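Local coordinates for protein host Factor for Q beta (Staphylococcus aureus, PDB 1KQ1) that binds RNA as a ring-shaped Sm-like hexamer and acts as a pleiotropic regulator of translation, at residues Q8-A11 with L12-K16. Sequence-based numbering, arbitrary orientation.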
loop_
_atom_site.group_PDB
_atom_site.type_symbol
_atom_site.label_atom_id
_atom_site.label_comp_id
_atom_site.label_asym_id
_atom_site.label_seq_id
_atom_site.Cartn_x
_atom_site.Cartn_y
_atom_site.Cartn_z
ATOM N N GLN C 8 -13.745 14.540 6.804
ATOM C CA GLN C 8 -13.409 13.284 7.476
ATOM C C GLN C 8 -13.615 13.364 8.987
ATOM O O GLN C 8 -14.247 12.505 9.600
ATOM C CB GLN C 8 -11.965 12.886 7.177
ATOM C CG GLN C 8 -11.523 11.622 7.916
ATOM C CD GLN C 8 -10.031 11.249 7.774
ATOM O OE1 GLN C 8 -9.567 10.282 8.417
ATOM N NE2 GLN C 8 -9.287 11.973 6.929
ATOM N N ASP C 9 -13.069 14.396 9.623
ATOM C CA ASP C 9 -13.251 14.484 11.040
ATOM C C ASP C 9 -14.672 14.835 11.420
ATOM O O ASP C 9 -15.114 14.482 12.486
ATOM C CB ASP C 9 -12.265 15.475 11.637
ATOM C CG ASP C 9 -10.879 14.905 11.686
ATOM O OD1 ASP C 9 -9.922 15.629 11.449
ATOM O OD2 ASP C 9 -10.744 13.692 11.956
ATOM N N LYS C 10 -15.363 15.580 10.577
ATOM C CA LYS C 10 -16.756 15.856 10.868
ATOM C C LYS C 10 -17.509 14.520 10.940
ATOM O O LYS C 10 -18.295 14.299 11.854
ATOM C CB LYS C 10 -17.362 16.747 9.786
ATOM C CG LYS C 10 -18.863 17.012 10.014
ATOM C CD LYS C 10 -19.451 18.041 9.048
ATOM C CE LYS C 10 -20.928 18.333 9.369
ATOM N NZ LYS C 10 -21.829 17.194 9.034
ATOM N N ALA C 11 -17.223 13.614 9.997
ATOM C CA ALA C 11 -17.925 12.333 9.991
ATOM C C ALA C 11 -17.515 11.473 11.165
ATOM O O ALA C 11 -18.367 10.924 11.870
ATOM C CB ALA C 11 -17.669 11.588 8.683
ATOM N N LEU C 12 -16.214 11.349 11.427
ATOM C CA LEU C 12 -15.769 10.500 12.514
ATOM C C LEU C 12 -16.196 10.960 13.865
ATOM O O LEU C 12 -16.510 10.159 14.744
ATOM C CB LEU C 12 -14.229 10.311 12.510
ATOM C CG LEU C 12 -13.708 9.713 11.198
ATOM C CD1 LEU C 12 -12.195 9.624 11.218
ATOM C CD2 LEU C 12 -14.323 8.333 10.963
ATOM N N GLU C 13 -16.223 12.280 14.045
ATOM C CA GLU C 13 -16.651 12.858 15.328
ATOM C C GLU C 13 -18.159 12.610 15.594
ATOM O O GLU C 13 -18.563 12.356 16.731
ATOM C CB GLU C 13 -16.308 14.363 15.320
ATOM C CG GLU C 13 -16.535 15.032 16.655
ATOM C CD GLU C 13 -15.703 14.474 17.796
ATOM O OE1 GLU C 13 -16.107 14.694 18.958
ATOM O OE2 GLU C 13 -14.646 13.844 17.562
ATOM N N ASN C 14 -18.944 12.668 14.536
ATOM C CA ASN C 14 -20.375 12.369 14.654
ATOM C C ASN C 14 -20.559 10.876 14.928
ATOM O O ASN C 14 -21.378 10.506 15.764
ATOM C CB ASN C 14 -21.095 12.727 13.381
ATOM C CG ASN C 14 -21.488 14.196 13.330
ATOM O OD1 ASN C 14 -21.964 14.753 14.324
ATOM N ND2 ASN C 14 -21.314 14.819 12.171
ATOM N N PHE C 15 -19.802 10.012 14.232
ATOM C CA PHE C 15 -19.926 8.581 14.488
ATOM C C PHE C 15 -19.622 8.292 15.938
ATOM O O PHE C 15 -20.300 7.483 16.564
ATOM C CB PHE C 15 -18.919 7.736 13.639
ATOM C CG PHE C 15 -19.154 7.758 12.161
ATOM C CD1 PHE C 15 -20.402 8.056 11.622
ATOM C CD2 PHE C 15 -18.100 7.463 11.292
ATOM C CE1 PHE C 15 -20.594 8.068 10.238
ATOM C CE2 PHE C 15 -18.278 7.475 9.920
ATOM C CZ PHE C 15 -19.518 7.773 9.379
ATOM N N LYS C 16 -18.551 8.907 16.458
ATOM C CA LYS C 16 -18.127 8.722 17.814
ATOM C C LYS C 16 -19.188 9.228 18.789
ATOM O O LYS C 16 -19.588 8.527 19.729
ATOM C CB LYS C 16 -16.816 9.485 18.057
ATOM C CG LYS C 16 -16.228 9.337 19.418
ATOM C CD LYS C 16 -14.946 10.147 19.561
ATOM C CE LYS C 16 -14.512 10.294 20.992
ATOM N NZ LYS C 16 -13.484 11.394 21.103
#
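Gln8 and Leu12 meet one turn apart on the N-terminal alpha-helix of this Sm-like protein. Leu12 CD1 lies 3.9 Å from both CG and OE1 of Gln8, and the two side chains cross at a slant. The Gln8 chain is fully extended, with CG anti to the backbone N (chi1 177°), which lays CG and the amide oxygen alongside the leucine methyl. The carbonyl oxygen of Ala11 sits over one face of the Phe15 ring, 3.3 Å above its plane and displaced toward the rim. Ala11 CB lies over the same face, 4.3 Å from Phe15 CZ. The same oxygen accepts the Phe15 N-H at 2.9 Å between N and O. Asn14 ND2 lies 3.9 Å from Lys10 CG and 3.1 Å from Lys10 O, at too poor an angle for a hydrogen bond.

These pairs are spaced by regular i to i+4 bonding. Leu12 N donates to Gln8 O at 2.9 Å with a nearly straight N-H...O angle of 169°. Glu13 N to Asp9 O and Asn14 N to Lys10 O are more bent.

The polar ends of Gln8, Asp9 and Glu13 are bonded outside these turns. Gln8 OE1 accepts a hydrogen bond from Lys57 NZ and is also hydrogen-bonded to Tyr56 OH of the second subunit. Asp9 OD1 accepts a hydrogen bond from Asn6 ND2, and Glu13 OE2 is hydrogen-bonded to Tyr39 OH. Leu12 and Phe15 face the sheet, packing on Ile36 of strand 31-39 and Tyr63 of strand 60-65. Ala11 rests on Leu54 of the second subunit, so helix 7-17 lies against its own bent sheet and also reaches the neighbouring subunit.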